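Local coordinates for protein phosphoglycolate phosphatase (Thermoplasma acidophilum, PDB 1L6R) that dephosphorylates 2-phosphoglycolate to glycolate and phosphate with magnesium as cofactor, and hydrolyses inorganic pyrophosphate less efficiently, at residues 8-13 with 219-224; 29-34 with 39-44; 70-73 with 79-82; 122-127 with 136-141; 129-134 with 145-150. The protein carries 1 engineered substitution. All coordinates share one frame; numbering follows the deposited sequence.

Contact 1 (8-13 with 219-224); sequences AAIDVD and QIFKHF. With CA (calcium ion), chain C.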
# COMPACT_ATOMS: atom_id res chain seq x y z
N ALA A 8 0.31 8.28 17.12
CA ALA A 8 0.65 6.87 17.06
C ALA A 8 -0.61 6.08 16.69
O ALA A 8 -1.66 6.24 17.30
CB ALA A 8 1.20 6.37 18.39
N ALA A 9 -0.48 5.23 15.66
CA ALA A 9 -1.58 4.39 15.21
C ALA A 9 -1.20 2.98 15.63
O ALA A 9 -0.16 2.46 15.21
CB ALA A 9 -1.75 4.49 13.70
N ILE A 10 -2.04 2.36 16.44
CA ILE A 10 -1.76 1.05 17.00
C ILE A 10 -2.75 -0.06 16.66
O ILE A 10 -3.96 0.14 16.75
CB ILE A 10 -1.69 1.16 18.54
CG1 ILE A 10 -0.78 2.31 18.95
CG2 ILE A 10 -1.22 -0.15 19.15
CD1 ILE A 10 -0.76 2.58 20.45
N ASP A 11 -2.20 -1.22 16.29
CA ASP A 11 -2.96 -2.43 15.97
C ASP A 11 -3.44 -2.99 17.32
O ASP A 11 -2.64 -3.47 18.13
CB ASP A 11 -2.02 -3.40 15.27
CG ASP A 11 -2.57 -4.79 15.14
OD1 ASP A 11 -3.78 -5.02 15.35
OD2 ASP A 11 -1.74 -5.66 14.82
N VAL A 12 -4.74 -2.92 17.55
CA VAL A 12 -5.32 -3.38 18.81
C VAL A 12 -5.06 -4.84 19.14
O VAL A 12 -4.47 -5.17 20.17
CB VAL A 12 -6.86 -3.15 18.83
CG1 VAL A 12 -7.48 -3.79 20.06
CG2 VAL A 12 -7.16 -1.66 18.81
N ASP A 13 -5.49 -5.72 18.25
CA ASP A 13 -5.35 -7.14 18.50
C ASP A 13 -3.93 -7.64 18.44
O ASP A 13 -3.56 -8.58 19.15
CB ASP A 13 -6.25 -7.88 17.54
CG ASP A 13 -7.63 -7.28 17.51
OD1 ASP A 13 -7.92 -6.44 16.63
OD2 ASP A 13 -8.42 -7.62 18.41
N GLN A 219 7.81 0.53 26.41
CA GLN A 219 9.21 0.66 25.99
C GLN A 219 9.34 1.46 24.70
O GLN A 219 10.28 2.24 24.54
CB GLN A 219 9.87 -0.70 25.82
CG GLN A 219 11.38 -0.56 25.59
CD GLN A 219 12.06 -1.86 25.27
OE1 GLN A 219 11.59 -2.63 24.43
NE2 GLN A 219 13.19 -2.12 25.91
N ILE A 220 8.40 1.26 23.77
CA ILE A 220 8.41 1.98 22.51
C ILE A 220 8.22 3.48 22.77
O ILE A 220 8.97 4.29 22.24
CB ILE A 220 7.29 1.47 21.57
CG1 ILE A 220 7.65 0.08 21.04
CG2 ILE A 220 7.07 2.44 20.42
CD1 ILE A 220 6.49 -0.62 20.36
N PHE A 221 7.23 3.83 23.58
CA PHE A 221 6.98 5.24 23.87
C PHE A 221 8.19 5.88 24.56
O PHE A 221 8.57 7.00 24.23
CB PHE A 221 5.73 5.39 24.76
CG PHE A 221 4.42 5.17 24.03
CD1 PHE A 221 4.36 5.12 22.63
CD2 PHE A 221 3.23 5.04 24.75
CE1 PHE A 221 3.14 4.96 21.96
CE2 PHE A 221 1.99 4.88 24.09
CZ PHE A 221 1.95 4.84 22.70
N LYS A 222 8.80 5.16 25.50
CA LYS A 222 9.98 5.68 26.19
C LYS A 222 11.10 5.90 25.20
O LYS A 222 11.79 6.93 25.24
CB LYS A 222 10.45 4.71 27.27
CG LYS A 222 9.54 4.65 28.48
CD LYS A 222 10.06 3.64 29.49
CE LYS A 222 9.16 3.58 30.72
NZ LYS A 222 7.76 3.24 30.35
N HIS A 223 11.30 4.94 24.30
CA HIS A 223 12.36 5.07 23.31
C HIS A 223 12.22 6.34 22.48
O HIS A 223 13.21 7.02 22.20
CB HIS A 223 12.36 3.85 22.38
CG HIS A 223 13.39 3.92 21.31
ND1 HIS A 223 13.11 4.34 20.02
CD2 HIS A 223 14.72 3.64 21.33
CE1 HIS A 223 14.22 4.32 19.31
NE2 HIS A 223 15.21 3.90 20.08
N PHE A 224 10.99 6.68 22.09
CA PHE A 224 10.75 7.87 21.30
C PHE A 224 10.47 9.12 22.15
O PHE A 224 9.99 10.13 21.64
CB PHE A 224 9.59 7.60 20.33
CG PHE A 224 9.94 6.65 19.22
CD1 PHE A 224 10.85 7.02 18.23
CD2 PHE A 224 9.38 5.38 19.17
CE1 PHE A 224 11.20 6.13 17.21
CE2 PHE A 224 9.72 4.49 18.15
CZ PHE A 224 10.63 4.86 17.17
CA CA C . -1.39 -7.32 13.14
O HOH W 1 -3.99 -6.75 13.05
O HOH W 2 -2.56 -9.42 13.83

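Contact 2 (29-34 with 39-44); sequences ESIRSA and LTVSLL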
# COMPACT_ATOMS: atom_id res chain seq x y z
N GLU A 29 -2.05 1.95 30.58
CA GLU A 29 -1.43 3.04 31.33
C GLU A 29 -0.36 3.75 30.50
O GLU A 29 -0.20 4.96 30.62
CB GLU A 29 -0.84 2.55 32.65
CG GLU A 29 -1.89 2.00 33.65
CD GLU A 29 -2.94 3.03 34.10
OE1 GLU A 29 -2.83 4.24 33.79
OE2 GLU A 29 -3.91 2.62 34.78
N SER A 30 0.35 3.02 29.64
CA SER A 30 1.36 3.65 28.79
C SER A 30 0.68 4.62 27.83
O SER A 30 1.15 5.73 27.59
CB SER A 30 2.14 2.59 28.00
OG SER A 30 2.88 1.74 28.85
N ILE A 31 -0.45 4.19 27.27
CA ILE A 31 -1.18 5.04 26.36
C ILE A 31 -1.67 6.30 27.08
O ILE A 31 -1.50 7.41 26.58
CB ILE A 31 -2.38 4.28 25.75
CG1 ILE A 31 -1.87 3.28 24.70
CG2 ILE A 31 -3.39 5.26 25.12
CD1 ILE A 31 -2.92 2.29 24.24
N ARG A 32 -2.27 6.14 28.25
CA ARG A 32 -2.75 7.31 28.98
C ARG A 32 -1.62 8.25 29.37
O ARG A 32 -1.78 9.46 29.30
CB ARG A 32 -3.53 6.88 30.23
CG ARG A 32 -4.84 6.17 29.88
CD ARG A 32 -5.52 5.65 31.13
NE ARG A 32 -6.76 4.94 30.80
CZ ARG A 32 -7.45 4.20 31.67
NH1 ARG A 32 -7.03 4.07 32.92
NH2 ARG A 32 -8.55 3.58 31.27
N SER A 33 -0.47 7.69 29.75
CA SER A 33 0.68 8.51 30.12
C SER A 33 1.15 9.31 28.91
O SER A 33 1.35 10.53 29.01
CB SER A 33 1.82 7.63 30.64
OG SER A 33 1.51 7.06 31.90
N ALA A 34 1.31 8.65 27.77
CA ALA A 34 1.77 9.34 26.57
C ALA A 34 0.78 10.41 26.12
O ALA A 34 1.17 11.50 25.70
CB ALA A 34 2.02 8.34 25.44
N LEU A 39 0.67 13.16 23.13
CA LEU A 39 0.55 12.26 21.99
C LEU A 39 -0.91 11.98 21.63
O LEU A 39 -1.75 11.82 22.51
CB LEU A 39 1.23 10.92 22.29
CG LEU A 39 1.20 9.85 21.20
CD1 LEU A 39 2.07 10.27 20.02
CD2 LEU A 39 1.69 8.52 21.76
N THR A 40 -1.21 11.96 20.33
CA THR A 40 -2.55 11.62 19.87
C THR A 40 -2.46 10.14 19.51
O THR A 40 -1.54 9.72 18.80
CB THR A 40 -2.97 12.40 18.61
OG1 THR A 40 -3.09 13.79 18.94
CG2 THR A 40 -4.31 11.88 18.09
N VAL A 41 -3.39 9.35 20.03
CA VAL A 41 -3.40 7.92 19.75
C VAL A 41 -4.64 7.51 18.99
O VAL A 41 -5.75 7.96 19.28
CB VAL A 41 -3.32 7.11 21.07
CG1 VAL A 41 -3.46 5.61 20.78
CG2 VAL A 41 -1.97 7.38 21.75
N SER A 42 -4.45 6.66 17.98
CA SER A 42 -5.55 6.12 17.19
C SER A 42 -5.43 4.60 17.24
O SER A 42 -4.33 4.06 17.16
CB SER A 42 -5.46 6.57 15.73
OG SER A 42 -6.47 5.95 14.92
N LEU A 43 -6.56 3.92 17.41
CA LEU A 43 -6.58 2.46 17.46
C LEU A 43 -7.10 1.91 16.14
O LEU A 43 -8.06 2.45 15.58
CB LEU A 43 -7.48 1.94 18.58
CG LEU A 43 -7.13 2.36 20.01
CD1 LEU A 43 -8.05 1.63 20.99
CD2 LEU A 43 -5.69 2.03 20.30
N LEU A 44 -6.45 0.86 15.65
CA LEU A 44 -6.83 0.19 14.41
C LEU A 44 -7.20 -1.24 14.75
O LEU A 44 -6.42 -1.94 15.40
CB LEU A 44 -5.66 0.19 13.43
CG LEU A 44 -4.95 1.52 13.19
CD1 LEU A 44 -3.83 1.34 12.17
CD2 LEU A 44 -5.95 2.54 12.70

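Contact 3 (70-73 with 79-82); sequences GGIM and SIKK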
# COMPACT_ATOMS: atom_id res chain seq x y z
N GLY A 70 -9.86 -0.60 8.97
CA GLY A 70 -9.72 0.72 8.40
C GLY A 70 -10.92 1.19 7.59
O GLY A 70 -10.97 2.35 7.18
N GLY A 71 -11.89 0.31 7.38
CA GLY A 71 -13.05 0.67 6.57
C GLY A 71 -14.11 1.52 7.23
O GLY A 71 -14.96 2.07 6.54
N ILE A 72 -14.08 1.63 8.56
CA ILE A 72 -15.07 2.42 9.27
C ILE A 72 -14.36 3.11 10.43
O ILE A 72 -13.45 2.54 11.04
CB ILE A 72 -16.25 1.51 9.73
CG1 ILE A 72 -17.36 2.35 10.37
CG2 ILE A 72 -15.76 0.42 10.67
CD1 ILE A 72 -18.69 1.63 10.40
N MET A 73 -14.78 4.33 10.72
CA MET A 73 -14.12 5.15 11.73
C MET A 73 -15.06 5.90 12.65
O MET A 73 -16.09 6.40 12.22
CB MET A 73 -13.23 6.18 10.99
CG MET A 73 -12.43 7.14 11.87
SD MET A 73 -11.61 8.43 10.87
CE MET A 73 -12.99 9.48 10.49
N SER A 79 -19.10 11.15 15.50
CA SER A 79 -19.76 10.56 14.34
C SER A 79 -19.03 9.33 13.83
O SER A 79 -17.86 9.09 14.15
CB SER A 79 -19.85 11.59 13.21
OG SER A 79 -18.57 11.90 12.71
N ILE A 80 -19.75 8.55 13.03
CA ILE A 80 -19.21 7.34 12.43
C ILE A 80 -19.23 7.54 10.92
O ILE A 80 -20.26 7.89 10.34
CB ILE A 80 -20.05 6.10 12.77
CG1 ILE A 80 -19.85 5.73 14.24
CG2 ILE A 80 -19.67 4.93 11.87
CD1 ILE A 80 -20.81 4.68 14.75
N LYS A 81 -18.08 7.31 10.29
CA LYS A 81 -17.97 7.44 8.85
C LYS A 81 -17.43 6.13 8.29
O LYS A 81 -16.45 5.59 8.81
CB LYS A 81 -17.04 8.59 8.49
CG LYS A 81 -17.56 9.96 8.94
CD LYS A 81 -16.73 11.11 8.38
CE LYS A 81 -15.35 11.16 9.00
NZ LYS A 81 -14.53 12.28 8.45
N LYS A 82 -18.08 5.58 7.27
CA LYS A 82 -17.55 4.37 6.67
C LYS A 82 -17.10 4.76 5.28
O LYS A 82 -17.67 5.66 4.64
CB LYS A 82 -18.57 3.23 6.63
CG LYS A 82 -19.63 3.33 5.57
CD LYS A 82 -20.54 2.13 5.64
CE LYS A 82 -21.40 2.04 4.40
NZ LYS A 82 -22.33 0.89 4.49

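Contact 4 (122-127 with 136-141); sequences EDVDYV and FVIFYS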
# COMPACT_ATOMS: atom_id res chain seq x y z
N GLU A 122 -8.82 -26.02 4.90
CA GLU A 122 -8.82 -26.64 3.58
C GLU A 122 -9.50 -25.82 2.50
O GLU A 122 -9.22 -26.01 1.32
CB GLU A 122 -9.50 -28.01 3.63
CG GLU A 122 -8.90 -28.96 4.63
CD GLU A 122 -9.71 -29.03 5.91
OE1 GLU A 122 -10.10 -27.96 6.43
OE2 GLU A 122 -9.95 -30.16 6.39
N ASP A 123 -10.40 -24.92 2.88
CA ASP A 123 -11.10 -24.10 1.89
C ASP A 123 -10.49 -22.73 1.66
O ASP A 123 -10.95 -21.99 0.80
CB ASP A 123 -12.57 -23.91 2.29
CG ASP A 123 -13.38 -25.19 2.21
OD1 ASP A 123 -13.05 -26.04 1.36
OD2 ASP A 123 -14.34 -25.34 2.99
N VAL A 124 -9.44 -22.39 2.41
CA VAL A 124 -8.82 -21.08 2.28
C VAL A 124 -8.31 -20.72 0.89
O VAL A 124 -8.60 -19.63 0.37
CB VAL A 124 -7.65 -20.90 3.30
CG1 VAL A 124 -6.89 -19.62 3.01
CG2 VAL A 124 -8.21 -20.85 4.72
N ASP A 125 -7.55 -21.61 0.27
CA ASP A 125 -6.99 -21.31 -1.04
C ASP A 125 -8.06 -21.06 -2.09
O ASP A 125 -7.97 -20.11 -2.87
CB ASP A 125 -6.05 -22.43 -1.51
CG ASP A 125 -4.80 -22.54 -0.64
OD1 ASP A 125 -4.45 -21.55 0.04
OD2 ASP A 125 -4.16 -23.61 -0.66
N TYR A 126 -9.09 -21.90 -2.10
CA TYR A 126 -10.15 -21.72 -3.08
C TYR A 126 -10.92 -20.41 -2.86
O TYR A 126 -11.16 -19.66 -3.81
CB TYR A 126 -11.14 -22.88 -3.01
CG TYR A 126 -12.33 -22.69 -3.92
CD1 TYR A 126 -12.19 -22.75 -5.30
CD2 TYR A 126 -13.59 -22.42 -3.39
CE1 TYR A 126 -13.28 -22.55 -6.15
CE2 TYR A 126 -14.69 -22.22 -4.22
CZ TYR A 126 -14.52 -22.29 -5.60
OH TYR A 126 -15.60 -22.10 -6.43
N VAL A 127 -11.31 -20.15 -1.62
CA VAL A 127 -12.05 -18.94 -1.33
C VAL A 127 -11.22 -17.69 -1.61
O VAL A 127 -11.75 -16.68 -2.08
CB VAL A 127 -12.58 -18.94 0.11
CG1 VAL A 127 -13.15 -17.58 0.46
CG2 VAL A 127 -13.67 -20.01 0.26
N PHE A 136 -11.89 -8.54 -3.97
CA PHE A 136 -11.75 -8.58 -2.52
C PHE A 136 -10.46 -9.29 -2.14
O PHE A 136 -9.75 -9.85 -2.98
CB PHE A 136 -12.91 -9.36 -1.88
CG PHE A 136 -14.28 -8.93 -2.33
CD1 PHE A 136 -14.64 -7.59 -2.34
CD2 PHE A 136 -15.22 -9.87 -2.73
CE1 PHE A 136 -15.92 -7.19 -2.75
CE2 PHE A 136 -16.50 -9.48 -3.14
CZ PHE A 136 -16.84 -8.14 -3.14
N VAL A 137 -10.14 -9.25 -0.85
CA VAL A 137 -8.98 -9.98 -0.32
C VAL A 137 -9.41 -10.58 1.01
O VAL A 137 -10.41 -10.14 1.61
CB VAL A 137 -7.74 -9.07 -0.08
CG1 VAL A 137 -7.27 -8.46 -1.39
CG2 VAL A 137 -8.06 -7.99 0.93
N ILE A 138 -8.70 -11.61 1.45
CA ILE A 138 -9.01 -12.22 2.74
C ILE A 138 -7.73 -12.40 3.55
O ILE A 138 -6.66 -12.63 2.99
CB ILE A 138 -9.73 -13.62 2.65
CG1 ILE A 138 -8.81 -14.69 2.06
CG2 ILE A 138 -11.03 -13.49 1.86
CD1 ILE A 138 -9.38 -16.10 2.22
N PHE A 139 -7.86 -12.26 4.86
CA PHE A 139 -6.75 -12.47 5.79
C PHE A 139 -7.35 -12.60 7.17
O PHE A 139 -8.52 -12.29 7.39
CB PHE A 139 -5.73 -11.33 5.77
CG PHE A 139 -6.32 -9.98 6.05
CD1 PHE A 139 -6.77 -9.19 4.99
CD2 PHE A 139 -6.45 -9.51 7.35
CE1 PHE A 139 -7.35 -7.95 5.22
CE2 PHE A 139 -7.03 -8.25 7.59
CZ PHE A 139 -7.48 -7.48 6.53
N TYR A 140 -6.54 -13.08 8.11
CA TYR A 140 -6.98 -13.26 9.47
C TYR A 140 -6.44 -12.17 10.39
O TYR A 140 -5.30 -11.72 10.23
CB TYR A 140 -6.51 -14.64 9.99
CG TYR A 140 -7.09 -15.02 11.33
CD1 TYR A 140 -6.49 -14.58 12.52
CD2 TYR A 140 -8.26 -15.76 11.41
CE1 TYR A 140 -7.06 -14.88 13.75
CE2 TYR A 140 -8.84 -16.06 12.64
CZ TYR A 140 -8.23 -15.61 13.80
OH TYR A 140 -8.80 -15.89 15.01
N SER A 141 -7.27 -11.73 11.32
CA SER A 141 -6.84 -10.75 12.31
C SER A 141 -7.76 -10.82 13.51
O SER A 141 -8.98 -10.83 13.38
CB SER A 141 -6.86 -9.33 11.76
OG SER A 141 -6.26 -8.45 12.71

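Contact 5 (129-134 with 145-150); sequences KEAESR and WHLMNR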
# COMPACT_ATOMS: atom_id res chain seq x y z
N LYS A 129 -8.95 -17.35 -3.92
CA LYS A 129 -8.95 -17.19 -5.37
C LYS A 129 -10.26 -16.57 -5.83
O LYS A 129 -10.28 -15.63 -6.62
CB LYS A 129 -8.74 -18.55 -6.05
CG LYS A 129 -7.33 -19.12 -5.91
CD LYS A 129 -7.21 -20.45 -6.63
CE LYS A 129 -5.81 -21.03 -6.52
NZ LYS A 129 -5.68 -22.32 -7.25
N GLU A 130 -11.37 -17.10 -5.32
CA GLU A 130 -12.69 -16.57 -5.68
C GLU A 130 -12.84 -15.12 -5.22
O GLU A 130 -13.37 -14.28 -5.95
CB GLU A 130 -13.79 -17.43 -5.06
CG GLU A 130 -13.94 -18.79 -5.71
CD GLU A 130 -14.15 -18.70 -7.21
OE1 GLU A 130 -13.15 -18.61 -7.95
OE2 GLU A 130 -15.33 -18.69 -7.64
N ALA A 131 -12.38 -14.83 -4.01
CA ALA A 131 -12.48 -13.47 -3.49
C ALA A 131 -11.70 -12.47 -4.32
O ALA A 131 -12.20 -11.40 -4.68
CB ALA A 131 -12.00 -13.44 -2.03
N GLU A 132 -10.46 -12.82 -4.66
CA GLU A 132 -9.64 -11.90 -5.43
C GLU A 132 -10.21 -11.69 -6.84
O GLU A 132 -10.05 -10.62 -7.42
CB GLU A 132 -8.19 -12.39 -5.47
CG GLU A 132 -7.62 -12.58 -4.06
CD GLU A 132 -6.11 -12.67 -4.02
OE1 GLU A 132 -5.51 -13.08 -5.03
OE2 GLU A 132 -5.52 -12.35 -2.97
N SER A 133 -10.90 -12.70 -7.36
CA SER A 133 -11.49 -12.58 -8.70
C SER A 133 -12.67 -11.60 -8.66
O SER A 133 -13.16 -11.17 -9.70
CB SER A 133 -11.96 -13.94 -9.21
OG SER A 133 -13.14 -14.36 -8.55
N ARG A 134 -13.11 -11.26 -7.46
CA ARG A 134 -14.23 -10.35 -7.28
C ARG A 134 -13.80 -8.99 -6.73
O ARG A 134 -14.65 -8.17 -6.36
CB ARG A 134 -15.27 -10.98 -6.35
CG ARG A 134 -15.91 -12.24 -6.90
CD ARG A 134 -16.73 -11.93 -8.15
NE ARG A 134 -17.61 -10.78 -7.93
CZ ARG A 134 -18.57 -10.74 -7.01
NH1 ARG A 134 -18.78 -11.78 -6.22
NH2 ARG A 134 -19.31 -9.65 -6.88
N TRP A 145 -11.45 -14.30 10.24
CA TRP A 145 -10.98 -13.93 8.92
C TRP A 145 -11.80 -12.70 8.55
O TRP A 145 -12.86 -12.42 9.15
CB TRP A 145 -11.27 -15.02 7.90
CG TRP A 145 -10.38 -16.20 8.03
CD1 TRP A 145 -10.51 -17.24 8.90
CD2 TRP A 145 -9.19 -16.45 7.27
NE1 TRP A 145 -9.48 -18.13 8.72
CE2 TRP A 145 -8.66 -17.68 7.73
CE3 TRP A 145 -8.53 -15.77 6.24
CZ2 TRP A 145 -7.49 -18.24 7.19
CZ3 TRP A 145 -7.36 -16.33 5.71
CH2 TRP A 145 -6.86 -17.55 6.19
N HIS A 146 -11.30 -11.98 7.55
CA HIS A 146 -11.93 -10.77 7.08
C HIS A 146 -11.94 -10.77 5.57
O HIS A 146 -10.92 -11.06 4.95
CB HIS A 146 -11.14 -9.56 7.56
CG HIS A 146 -11.14 -9.41 9.05
ND1 HIS A 146 -10.24 -10.04 9.88
CD2 HIS A 146 -12.02 -8.77 9.85
CE1 HIS A 146 -10.57 -9.79 11.13
NE2 HIS A 146 -11.64 -9.02 11.14
N LEU A 147 -13.11 -10.48 5.01
CA LEU A 147 -13.28 -10.38 3.56
C LEU A 147 -13.41 -8.87 3.36
O LEU A 147 -14.41 -8.25 3.73
CB LEU A 147 -14.56 -11.09 3.12
CG LEU A 147 -14.90 -10.95 1.63
CD1 LEU A 147 -13.84 -11.61 0.76
CD2 LEU A 147 -16.28 -11.57 1.39
N MET A 148 -12.35 -8.30 2.78
CA MET A 148 -12.24 -6.87 2.59
C MET A 148 -12.23 -6.45 1.14
O MET A 148 -11.86 -7.23 0.26
CB MET A 148 -10.91 -6.38 3.19
CG MET A 148 -10.61 -6.87 4.59
SD MET A 148 -11.82 -6.31 5.79
CE MET A 148 -11.83 -4.55 5.44
N ASN A 149 -12.61 -5.20 0.91
CA ASN A 149 -12.54 -4.63 -0.43
C ASN A 149 -11.05 -4.32 -0.63
O ASN A 149 -10.35 -3.95 0.32
CB ASN A 149 -13.36 -3.34 -0.47
CG ASN A 149 -14.86 -3.60 -0.41
OD1 ASN A 149 -15.46 -4.04 -1.39
ND2 ASN A 149 -15.47 -3.34 0.75
N ARG A 150 -10.54 -4.49 -1.85
CA ARG A 150 -9.12 -4.21 -2.10
C ARG A 150 -8.81 -2.76 -1.73
O ARG A 150 -9.52 -1.84 -2.16
CB ARG A 150 -8.80 -4.44 -3.58
CG ARG A 150 -7.40 -4.00 -4.02
CD ARG A 150 -6.29 -4.92 -3.53
NE ARG A 150 -6.38 -6.26 -4.10
CZ ARG A 150 -5.37 -7.12 -4.13
NH1 ARG A 150 -4.19 -6.80 -3.64
NH2 ARG A 150 -5.56 -8.33 -4.66
O HOH W 3 -3.68 -10.27 -3.63

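Contact 1 (8-13 with 219-224)
The ring of Phe221 reaches from helix 215-223 to two alternate residues of strand 7-11, Ala8 and Ile10. Its CE1 lies 4.3 Å from Ala8 CB, and its CZ lies 4.2 Å from Ile10 CD1, so the leading side of the ring spans both aliphatic groups. Each carbon meets the ring obliquely. Ile10 and Phe221 approach from opposite directions. With chi1 at -50° and chi2 at 174°, CG1 of Ile10 is anti to its carbonyl carbon and the chain runs on extended, carrying CD1 out to the ring. The meeting of the two segments is thus purely apolar, buried and modest in area; Val41 and Ile175 on the neighbouring strands also pack on Ile10.

One residue further along, Asp11 belongs to the active site. OD2 binds the calcium ion at 2.4 Å, with water 1 and water 2 at 2.7 and 2.5 Å from the metal; Asp177, Asn180 and Asp181 complete the site. Water 1 also donates a weak hydrogen bond to Asp11 OD1. That same OD1 accepts a hydrogen bond from the backbone N of Gly14 and so N-caps the short helix 12-15, which helps fix the carboxylate's rotation. Asp11 is the nucleophile and, with Asp13 two residues on, forms the DxD signature at the C-terminal end of the first core strand, as in haloacid dehalogenase-type phosphatases.

Contact 2 (29-34 with 39-44)
The flat group at this contact is the peptide carbonyl of Ala34, whose oxygen receives Leu39 N at 3.1 Å. The donor does not sit in the carbonyl plane but is tilted 35° from it; the N-H itself points fairly straight, at 163°. Leu39 CB comes up beside the same oxygen, at 3.5 Å. This bond spans five residues, consistent with the six-to-one bond of a Schellman motif, and the side chains at its two ends also meet, as they might in that motif: Leu39 CD2 touches Ala34 CB at 3.7 Å. CG of Leu39 stands opposite its own backbone N across the CA-CB bond (chi1 180°), which turns the isobutyl group back over the helix.

One turn earlier, Ile31 CG2 meets Val41 CG2 at 4.2 Å, methyl against methyl. Ala34 CB is also touched by the Phe221 ring, while Leu39 packs on Ala8 and Val41 on Ile10 of strand 7-11. Helix 25-36 and strand 40-44 complete the beta-alpha-beta crossover begun at strand 7-11, to which strand 40-44 runs parallel.

All four touching residues are buried, and their side chains meet through hydrocarbon alone. Direction comes from the single backbone bond, which occupies a carbonyl near the helix C-terminus and would help set where the chain turns into the strand.

Contact 3 (70-73 with 79-82)
Met73 leaves its strand with CG anti to the backbone N (chi1 -179°) and then bends at chi3, 76°, swinging CE toward Lys81. The lysine bends at its own chi3, -69°, and the two chains lie side by side, pointing the same way. Their CE atoms are 3.3 Å apart, tighter than an ordinary van der Waals contact. Lys81 NZ has a long, weak ion pair with Asp75.

The backbones that carry them make an antiparallel beta hairpin at the edge of the mixed core sheet, strand 80-82 being outermost within the chain. Met73 and Lys81 are a hydrogen-bonded pair: Met73 N gives to Lys81 O at 2.8 Å, nearly along the C=O axis, and Lys81 N returns to Met73 O at 2.9 Å. Ile72 and Lys82 form the adjoining non-hydrogen-bonded pair, their CA atoms only 4.1 Å apart. On the other side, Gly71 and Ile72 both face Gly67 in a classic beta bulge.

On the face shared by Ile72 and Lys82, Ile72 CD1 reaches Ile80 CG2 at 3.7 Å, and Ile72 CG1 lies 4.0 Å from Lys82 CB. An alanine in place of Ile72 would end at CB, and is likely to leave Ile80 CG2 without its apolar mate and a gap beside Ile49 of helix 49-60, on which both isoleucines pack. The rest of Lys82 runs out extended, and its NZ is hydrogen-bonded to Glu112 O. Ile80 CA also approaches Met73 O at 3.3 Å, a CA-H...O contact.

Contact 4 (122-127 with 136-141)
Ile138 sets its CD1 methyl against Val124 and Val127, three residues apart on helix 124-132. Here a helix packs on an antiparallel sheet of three strands, an alpha/beta arrangement consistent with the C2-type cap domain of haloacid dehalogenase-like phosphatases; strand 136-141 lies at one edge of that sheet within the chain. The contact is away from the annotated catalytic and metal sites.

In Ile138, CG1 takes the crowded position between the backbone N and the carbonyl carbon, with chi1 at 67°. That torsion sends the ethyl arm toward the helix, where its end does all the touching. Each valine answers with CG1, which is anti to the backbone N in both (chi1 171° in Val124 and 170° in Val127), so the same branch of each valine meets the isoleucine end. No hydrogen bond joins the segments, and the CA atoms of Val127 and Ile138 stay 8.4 Å apart: the spacing is bridged mainly by the Ile138 side chain.

Further residues close round this small apolar core. Leu147 of the neighbouring strand packs on Ile138, and Phe92 and Met96 of helix 87-96 pack on Val127. A polar tie lies close by, for Arg128 gives a hydrogen bond to the carbonyl O of Ile138. Ile138 CD1 lies 4.4 Å from Val124 CG1, 4.4 Å from Val127 CG1, and 4.1 Å from the backbone oxygen Val124 O.

Contact 5 (129-134 with 145-150)
Ala131 and Leu147 bring the last turns of helix 124-132 nearest to strand 144-149, their CA atoms 7.7 Å apart; Glu132 and Arg150 follow, at 8.4 Å between CA atoms. Near the C-terminal end of the segment, Ser133 OG donates to Glu130 O at 2.6 Å, tilted 28° from the carbonyl plane, while Arg134 N bonds to Ala131 O. No direct hydrogen bond crosses from one segment to the other.

The apolar part is a single meeting, Leu147 CD1 against Ala131 CB at 3.8 Å. In Leu147, CG is trans to the backbone N (chi1 175°) and chi2 is 65°, which turns CD1 up to the helix; the small alanine probably allows the close approach. This is helix-on-sheet packing within what is probably the cap domain, strand 144-149 being the central strand of its antiparallel sheet. Phe92 of helix 87-96 also packs on Leu147.

At the other end the contact is polar and partly exposed. Glu132 OE2 and Arg150 NH2 are 4.4 Å apart, too far for a salt bridge, and the oxygen stands well out of the guanidinium plane, so the charges probably attract without a shared N-H. Water 3 joins them instead, donating a hydrogen bond to Glu132 OE2 at 2.9 Å and accepting one from Arg150 NH2 at 2.9 Å. The stronger polar partners belong to the second subunit: Glu132 OE1 bonds to its Asn200, and Arg150 NH1 to its Gln186.

From the N terminus, strand 7-11 opens contact 1, which closes last, when helix 215-223 returns near the C terminus; the other four contacts all fall within that long loop. Contact 2 closes first, over a short turn, and touches contact 1 because strands 7-11 and 40-44 are neighbours, so the two contacts share a sheet. Contact 3 follows in series, a hairpin extending the same core sheet. The chain then enters the probable cap, where contacts 4 and 5 cross: both draw on helix 124-132, then pair it with successive strands bonded to each other. Contacts 1 and 4 have centres about 29 Å apart, on opposite sides of the chain's centre.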